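Local atomic coordinates of uncharacterized protein (Staphylococcus aureus subsp. aureus, PDB entry 3H04), a protein that is of unknown function but has an alpha/beta-hydrolase fold and belongs to an esterase-related family, and so is probably a serine hydrolase. Residues L75-I79 with S197-I201; R68-E72 with R172-Y176. All blocks are in the same frame, centred on the assembly; numbering follows the deposited sequence.

Contact 1 (L75-I79 with S197-I201)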
ATOM      1  N   LEU A  75       3.789 -11.969  -6.706  1.00 16.61           N
ATOM      2  CA  LEU A  75       3.832 -10.518  -6.822  1.00 15.74           C
ATOM      3  C   LEU A  75       3.599 -10.039  -8.274  1.00 15.59           C
ATOM      4  O   LEU A  75       3.079  -8.949  -8.478  1.00 16.53           O
ATOM      5  CB  LEU A  75       5.160  -9.954  -6.305  1.00 15.73           C
ATOM      6  CG  LEU A  75       5.403  -8.446  -6.394  1.00 15.69           C
ATOM      7  CD1 LEU A  75       4.360  -7.634  -5.584  1.00 17.14           C
ATOM      8  CD2 LEU A  75       6.791  -8.064  -5.901  1.00 16.67           C
ATOM      9  N   ASP A  76       3.951 -10.849  -9.284  1.00 16.67           N
ATOM     10  CA  ASP A  76       3.676 -10.457 -10.664  1.00 16.99           C
ATOM     11  C   ASP A  76       2.166 -10.355 -10.872  1.00 17.35           C
ATOM     12  O   ASP A  76       1.691  -9.433 -11.527  1.00 17.38           O
ATOM     13  CB  ASP A  76       4.265 -11.427 -11.712  1.00 17.79           C
ATOM     14  CG  ASP A  76       5.775 -11.263 -11.901  1.00 19.76           C
ATOM     15  OD1 ASP A  76       6.321 -10.142 -11.805  1.00 21.37           O
ATOM     16  OD2 ASP A  76       6.416 -12.301 -12.147  1.00 27.74           O
ATOM     17  N   CYS A  77       1.431 -11.312 -10.320  1.00 17.61           N
ATOM     18  CA  CYS A  77      -0.021 -11.260 -10.326  1.00 18.72           C
ATOM     19  C   CYS A  77      -0.603 -10.049  -9.547  1.00 17.88           C
ATOM     20  O   CYS A  77      -1.551  -9.441 -10.022  1.00 16.58           O
ATOM     21  CB  CYS A  77      -0.558 -12.559  -9.806  1.00 19.38           C
ATOM     22  SG  CYS A  77      -2.354 -12.730  -9.888  1.00 25.06           S
ATOM     23  N   ILE A  78      -0.049  -9.735  -8.357  1.00 17.15           N
ATOM     24  CA  ILE A  78      -0.463  -8.584  -7.593  1.00 16.48           C
ATOM     25  C   ILE A  78      -0.354  -7.290  -8.433  1.00 16.96           C
ATOM     26  O   ILE A  78      -1.301  -6.503  -8.529  1.00 15.89           O
ATOM     27  CB  ILE A  78       0.344  -8.468  -6.272  1.00 17.50           C
ATOM     28  CG1 ILE A  78      -0.033  -9.643  -5.329  1.00 16.09           C
ATOM     29  CG2 ILE A  78       0.137  -7.002  -5.619  1.00 16.07           C
ATOM     30  CD1 ILE A  78       0.628  -9.579  -3.943  1.00 18.22           C
ATOM     31  N   ILE A  79       0.800  -7.102  -9.060  1.00 17.07           N
ATOM     32  CA  ILE A  79       1.058  -5.923  -9.862  1.00 17.18           C
ATOM     33  C   ILE A  79       0.092  -5.878 -11.037  1.00 17.03           C
ATOM     34  O   ILE A  79      -0.463  -4.817 -11.364  1.00 16.68           O
ATOM     35  CB  ILE A  79       2.512  -5.874 -10.313  1.00 16.72           C
ATOM     36  CG1 ILE A  79       3.397  -5.685  -9.049  1.00 17.98           C
ATOM     37  CG2 ILE A  79       2.744  -4.746 -11.352  1.00 19.36           C
ATOM     38  CD1 ILE A  79       4.891  -5.812  -9.324  1.00 17.02           C
ATOM     39  N   SER A 197      14.498  -4.549 -11.932  1.00 22.04           N
ATOM     40  CA  SER A 197      14.049  -3.132 -11.802  1.00 22.10           C
ATOM     41  C   SER A 197      12.543  -2.992 -11.835  1.00 22.22           C
ATOM     42  O   SER A 197      11.999  -2.002 -11.345  1.00 22.97           O
ATOM     43  CB  SER A 197      14.681  -2.230 -12.875  1.00 22.36           C
ATOM     44  OG  SER A 197      14.156  -2.561 -14.142  1.00 24.94           O
ATOM     45  N   LYS A 198      11.848  -4.000 -12.351  1.00 22.08           N
ATOM     46  CA  LYS A 198      10.390  -4.044 -12.203  1.00 21.54           C
ATOM     47  C   LYS A 198       9.916  -3.814 -10.760  1.00 21.34           C
ATOM     48  O   LYS A 198       8.917  -3.113 -10.536  1.00 20.44           O
ATOM     49  CB  LYS A 198       9.849  -5.364 -12.715  1.00 21.35           C
ATOM     50  CG  LYS A 198       8.344  -5.420 -12.743  1.00 22.21           C
ATOM     51  CD  LYS A 198       7.809  -6.704 -13.299  1.00 22.70           C
ATOM     52  CE  LYS A 198       6.283  -6.701 -13.252  1.00 23.30           C
ATOM     53  NZ  LYS A 198       5.769  -7.905 -13.972  1.00 19.63           N
ATOM     54  N   TYR A 199      10.614  -4.407  -9.795  1.00 20.35           N
ATOM     55  CA  TYR A 199      10.171  -4.424  -8.396  1.00 19.31           C
ATOM     56  C   TYR A 199      10.920  -3.439  -7.476  1.00 18.99           C
ATOM     57  O   TYR A 199      10.632  -3.399  -6.287  1.00 18.49           O
ATOM     58  CB  TYR A 199      10.323  -5.844  -7.815  1.00 18.73           C
ATOM     59  CG  TYR A 199       9.892  -6.953  -8.761  1.00 18.90           C
ATOM     60  CD1 TYR A 199       8.552  -7.159  -9.073  1.00 20.27           C
ATOM     61  CD2 TYR A 199      10.844  -7.772  -9.363  1.00 19.89           C
ATOM     62  CE1 TYR A 199       8.169  -8.208  -9.941  1.00 19.42           C
ATOM     63  CE2 TYR A 199      10.487  -8.788 -10.261  1.00 21.63           C
ATOM     64  CZ  TYR A 199       9.154  -8.995 -10.540  1.00 23.87           C
ATOM     65  OH  TYR A 199       8.830  -9.984 -11.429  1.00 23.14           O
ATOM     66  N   ASN A 200      11.846  -2.675  -8.043  1.00 17.87           N
ATOM     67  CA  ASN A 200      12.788  -1.819  -7.329  1.00 18.33           C
ATOM     68  C   ASN A 200      12.898  -0.522  -8.120  1.00 18.94           C
ATOM     69  O   ASN A 200      13.473  -0.507  -9.242  1.00 19.91           O
ATOM     70  CB  ASN A 200      14.129  -2.524  -7.223  1.00 17.98           C
ATOM     71  CG  ASN A 200      13.991  -3.826  -6.540  1.00 18.95           C
ATOM     72  OD1 ASN A 200      13.927  -4.897  -7.187  1.00 20.91           O
ATOM     73  ND2 ASN A 200      13.802  -3.767  -5.227  1.00 13.58           N
ATOM     74  N   ILE A 201      12.344   0.562  -7.583  1.00 18.76           N
ATOM     75  CA  ILE A 201      12.257   1.806  -8.375  1.00 18.53           C
ATOM     76  C   ILE A 201      13.630   2.450  -8.443  1.00 19.51           C
ATOM     77  O   ILE A 201      14.190   2.830  -7.404  1.00 19.35           O
ATOM     78  CB  ILE A 201      11.191   2.776  -7.828  1.00 18.33           C
ATOM     79  CG1 ILE A 201       9.826   2.135  -7.830  1.00 15.24           C
ATOM     80  CG2 ILE A 201      11.083   4.039  -8.691  1.00 15.29           C
ATOM     81  CD1 ILE A 201       8.746   3.038  -7.189  1.00 14.49           C
TER
HETATM   82  O   HOH W   1       3.220  -8.145 -13.505  1.00 22.12           O
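This is a buried helix-to-loop contact, in which the first turn of helix 75-91 meets the loop between helices 185-189 and 203-206. It illustrates how a single carboxylate can tie a loop to a helix start while apolar neighbours fill the space beside it. Asp76 OD1 is the shared acceptor: Tyr199 OH donates a short hydrogen bond to it (OH to OD1 2.5 Å), and Lys198 NZ forms a salt bridge with the same oxygen (NZ to OD1 3.2 Å). Lys198 can reach that far because all four of its chi angles are t, so the chain runs fully extended across the gap. Its ammonium also donates to water 1 (NZ to water oxygen 2.6 Å), which in turn donates to Asp76 O at 2.8 Å and closes a water bridge to the helix backbone.

The fold is the alpha/beta-hydrolase one. Helix 75-91 packs against the central sheet after strand 60-65, while 197-201 belongs to the long excursion between strands 121-125 and 212-217, where members of this superfamily commonly carry cap elements. The ring of Tyr199 packs beside aliphatic groups of the helix: Leu75 CD2 comes within 3.7 Å of Tyr199 CD1, and Ile79 CD1 approaches the ring edge, 3.9 Å from the same CD1. Leu75 and Ile79 are one turn apart, joined by the bond from Ile79 N to Leu75 O (3.0 Å). Helix 105-116 also holds the loop: Tyr108 OH bonds to Tyr199 O, and Arg115 to the carbonyls of Ser197 and Lys198.

Contact 2 (R68-E72 with R172-Y176)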
ATOM      1  N   ARG A  68      -5.288  -9.749  -5.534  1.00 16.92           N
ATOM      2  CA  ARG A  68      -5.103 -11.094  -4.977  1.00 17.42           C
ATOM      3  C   ARG A  68      -3.846 -11.134  -4.092  1.00 16.89           C
ATOM      4  O   ARG A  68      -2.834 -10.506  -4.361  1.00 18.73           O
ATOM      5  CB  ARG A  68      -5.118 -12.132  -6.107  1.00 17.51           C
ATOM      6  CG  ARG A  68      -6.544 -12.426  -6.613  1.00 17.24           C
ATOM      7  CD  ARG A  68      -6.545 -13.301  -7.866  1.00 20.49           C
ATOM      8  NE  ARG A  68      -6.160 -12.561  -9.061  1.00 18.73           N
ATOM      9  CZ  ARG A  68      -6.154 -13.098 -10.276  1.00 19.07           C
ATOM     10  NH1 ARG A  68      -6.475 -14.390 -10.446  1.00 15.35           N
ATOM     11  NH2 ARG A  68      -5.815 -12.369 -11.314  1.00 17.62           N
ATOM     12  N   LEU A  69      -3.922 -11.850  -2.991  1.00 17.38           N
ATOM     13  CA  LEU A  69      -2.837 -11.870  -2.046  1.00 17.56           C
ATOM     14  C   LEU A  69      -1.823 -12.976  -2.254  1.00 18.71           C
ATOM     15  O   LEU A  69      -2.144 -14.073  -2.781  1.00 19.94           O
ATOM     16  CB  LEU A  69      -3.433 -11.994  -0.645  1.00 17.44           C
ATOM     17  CG  LEU A  69      -4.440 -10.907  -0.249  1.00 18.31           C
ATOM     18  CD1 LEU A  69      -5.229 -11.289   1.048  1.00 20.07           C
ATOM     19  CD2 LEU A  69      -3.840  -9.494  -0.161  1.00 20.61           C
ATOM     20  N   LEU A  70      -0.599 -12.722  -1.780  1.00 18.60           N
ATOM     21  CA  LEU A  70       0.357 -13.819  -1.564  1.00 18.81           C
ATOM     22  C   LEU A  70      -0.125 -14.682  -0.395  1.00 18.36           C
ATOM     23  O   LEU A  70      -0.776 -14.184   0.490  1.00 17.89           O
ATOM     24  CB  LEU A  70       1.753 -13.307  -1.271  1.00 19.03           C
ATOM     25  CG  LEU A  70       2.403 -12.216  -2.112  1.00 19.30           C
ATOM     26  CD1 LEU A  70       3.605 -11.772  -1.289  1.00 19.62           C
ATOM     27  CD2 LEU A  70       2.794 -12.726  -3.462  1.00 23.28           C
ATOM     28  N   PRO A  71       0.222 -15.984  -0.371  1.00 19.29           N
ATOM     29  CA  PRO A  71       1.093 -16.677  -1.314  1.00 20.13           C
ATOM     30  C   PRO A  71       0.360 -17.420  -2.426  1.00 19.77           C
ATOM     31  O   PRO A  71       0.986 -18.132  -3.191  1.00 19.73           O
ATOM     32  CB  PRO A  71       1.793 -17.678  -0.400  1.00 21.31           C
ATOM     33  CG  PRO A  71       0.679 -18.111   0.531  1.00 19.74           C
ATOM     34  CD  PRO A  71      -0.036 -16.798   0.832  1.00 20.39           C
ATOM     35  N   GLU A  72      -0.953 -17.293  -2.506  1.00 19.88           N
ATOM     36  CA  GLU A  72      -1.714 -18.089  -3.480  1.00 20.16           C
ATOM     37  C   GLU A  72      -1.513 -17.561  -4.899  1.00 19.95           C
ATOM     38  O   GLU A  72      -1.702 -18.303  -5.855  1.00 18.07           O
ATOM     39  CB  GLU A  72      -3.206 -18.113  -3.175  1.00 19.77           C
ATOM     40  CG  GLU A  72      -3.544 -18.740  -1.832  1.00 20.81           C
ATOM     41  CD  GLU A  72      -3.596 -17.747  -0.661  1.00 21.44           C
ATOM     42  OE1 GLU A  72      -3.116 -16.585  -0.778  1.00 19.85           O
ATOM     43  OE2 GLU A  72      -4.130 -18.156   0.382  1.00 24.20           O
ATOM     44  N   ARG A 172      -5.081 -14.978   9.412  1.00 16.00           N
ATOM     45  CA  ARG A 172      -4.271 -15.091   8.250  1.00 16.92           C
ATOM     46  C   ARG A 172      -2.991 -14.282   8.434  1.00 17.33           C
ATOM     47  O   ARG A 172      -1.951 -14.658   7.888  1.00 17.40           O
ATOM     48  CB  ARG A 172      -5.064 -14.568   7.035  1.00 16.53           C
ATOM     49  CG  ARG A 172      -4.291 -14.679   5.758  1.00 18.36           C
ATOM     50  CD  ARG A 172      -5.167 -14.350   4.606  1.00 18.03           C
ATOM     51  NE  ARG A 172      -4.331 -14.314   3.450  1.00 15.12           N
ATOM     52  CZ  ARG A 172      -4.265 -15.237   2.515  1.00 16.16           C
ATOM     53  NH1 ARG A 172      -5.075 -16.300   2.519  1.00 15.79           N
ATOM     54  NH2 ARG A 172      -3.366 -15.065   1.551  1.00 18.01           N
ATOM     55  N   PHE A 173      -3.058 -13.202   9.196  1.00 15.99           N
ATOM     56  CA  PHE A 173      -1.863 -12.373   9.397  1.00 16.94           C
ATOM     57  C   PHE A 173      -0.629 -13.101   9.942  1.00 15.31           C
ATOM     58  O   PHE A 173       0.511 -12.646   9.720  1.00 13.61           O
ATOM     59  CB  PHE A 173      -2.204 -11.154  10.215  1.00 19.72           C
ATOM     60  CG  PHE A 173      -2.097 -11.359  11.624  1.00 22.78           C
ATOM     61  CD1 PHE A 173      -0.874 -11.213  12.223  1.00 24.37           C
ATOM     62  CD2 PHE A 173      -3.188 -11.744  12.377  1.00 30.06           C
ATOM     63  CE1 PHE A 173      -0.706 -11.407  13.488  1.00 29.15           C
ATOM     64  CE2 PHE A 173      -2.996 -11.927  13.748  1.00 33.83           C
ATOM     65  CZ  PHE A 173      -1.747 -11.764  14.283  1.00 32.06           C
ATOM     66  N   LEU A 174      -0.827 -14.271  10.567  1.00 14.48           N
ATOM     67  CA  LEU A 174       0.314 -15.055  11.040  1.00 14.16           C
ATOM     68  C   LEU A 174       1.183 -15.552   9.913  1.00 14.38           C
ATOM     69  O   LEU A 174       2.337 -15.838  10.149  1.00 14.01           O
ATOM     70  CB  LEU A 174      -0.141 -16.246  11.881  1.00 13.87           C
ATOM     71  CG  LEU A 174      -0.727 -15.875  13.239  1.00 14.43           C
ATOM     72  CD1 LEU A 174      -1.403 -17.123  13.860  1.00 16.47           C
ATOM     73  CD2 LEU A 174       0.323 -15.257  14.181  1.00 16.61           C
ATOM     74  N   ILE A 175       0.622 -15.687   8.706  1.00 14.75           N
ATOM     75  CA  ILE A 175       1.429 -16.055   7.523  1.00 16.25           C
ATOM     76  C   ILE A 175       2.526 -15.002   7.291  1.00 15.65           C
ATOM     77  O   ILE A 175       3.684 -15.334   6.984  1.00 15.12           O
ATOM     78  CB  ILE A 175       0.577 -16.152   6.252  1.00 17.43           C
ATOM     79  CG1 ILE A 175      -0.509 -17.228   6.355  1.00 21.17           C
ATOM     80  CG2 ILE A 175       1.467 -16.491   5.009  1.00 22.45           C
ATOM     81  CD1 ILE A 175      -1.552 -16.982   5.198  1.00 25.01           C
ATOM     82  N   TYR A 176       2.172 -13.742   7.491  1.00 14.63           N
ATOM     83  CA  TYR A 176       3.121 -12.616   7.327  1.00 13.83           C
ATOM     84  C   TYR A 176       4.138 -12.558   8.498  1.00 14.20           C
ATOM     85  O   TYR A 176       5.335 -12.328   8.280  1.00 13.88           O
ATOM     86  CB  TYR A 176       2.363 -11.304   7.219  1.00 14.06           C
ATOM     87  CG  TYR A 176       3.270 -10.083   7.234  1.00 12.82           C
ATOM     88  CD1 TYR A 176       4.051  -9.764   6.095  1.00 15.93           C
ATOM     89  CD2 TYR A 176       3.431  -9.331   8.360  1.00 15.71           C
ATOM     90  CE1 TYR A 176       4.938  -8.728   6.089  1.00 14.52           C
ATOM     91  CE2 TYR A 176       4.283  -8.201   8.359  1.00 13.50           C
ATOM     92  CZ  TYR A 176       5.033  -7.906   7.203  1.00 16.42           C
ATOM     93  OH  TYR A 176       5.952  -6.855   7.091  1.00 21.33           O
TER
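Arg172, at the start of the segment that runs into helix 173-182, shows how an extended arginine can read both the side chain and the backbone of a turn. Its chi1 to chi3 are all t, which carries the guanidinium straight out to the 68-72 loop, and chi4 of 105° then swings the plane of the group so that its edge meets Glu72. The result is a two-pronged salt bridge: Arg172 NH2 donates to Glu72 OE1 at 2.8 Å and Arg172 NH1 to Glu72 OE2 at 3.0 Å. The CA-to-CB bond of Glu72 points sideways; a chi1 of -62° (m) and a chi2 of 91°, between the usual wells, bring its carboxylate round to the arginine. Arg172 NH2 adds a weak hydrogen bond to Leu70 O (2.9 Å), a carbonyl belonging to the cis peptide before Pro71. Beside the salt bridge, Leu69 CB and Pro71 CD each lie 3.8 Å from Arg172 NH2, and Pro71 CD is 4.4 Å from Ile175 CG2. The remaining guanidinium nitrogen, NE, bonds to Met41 O, while NH1 also reaches Gln168; on the acid, OE2 takes a further bond from Ser160 N.

The sequence Arg-Leu-Leu-Pro-Glu of the loop resembles the Arg-Leu-Ala-Pro-Glu motif of hormone-sensitive-lipase-like esterases, and its position between strand 60-65 and helix 75-91 is the one that motif occupies in the alpha/beta-hydrolase fold.

In the fold
Contacts 1 and 2 are neighbours on one structural unit: 68-72 leads into the helix that begins at 75-79, and both partner segments come from the excursion between strands 121-125 and 212-217. Their centres lie about 17 Å apart, yet they touch, with Leu70 CD2 3.5 Å from Leu75 N and Ile78 CD1 3.7 Å from Leu70 CG. Ile189 of helix 185-189 meets both, at Leu75 and at Leu70. Neither contact is a surface one. The charges run the same way in both: the excursion brings the cation and the 68-79 region the acid. The difference is that Lys198 meets one oxygen of Asp76, with a tyrosine and a water, whereas Arg172 engages both oxygens of Glu72.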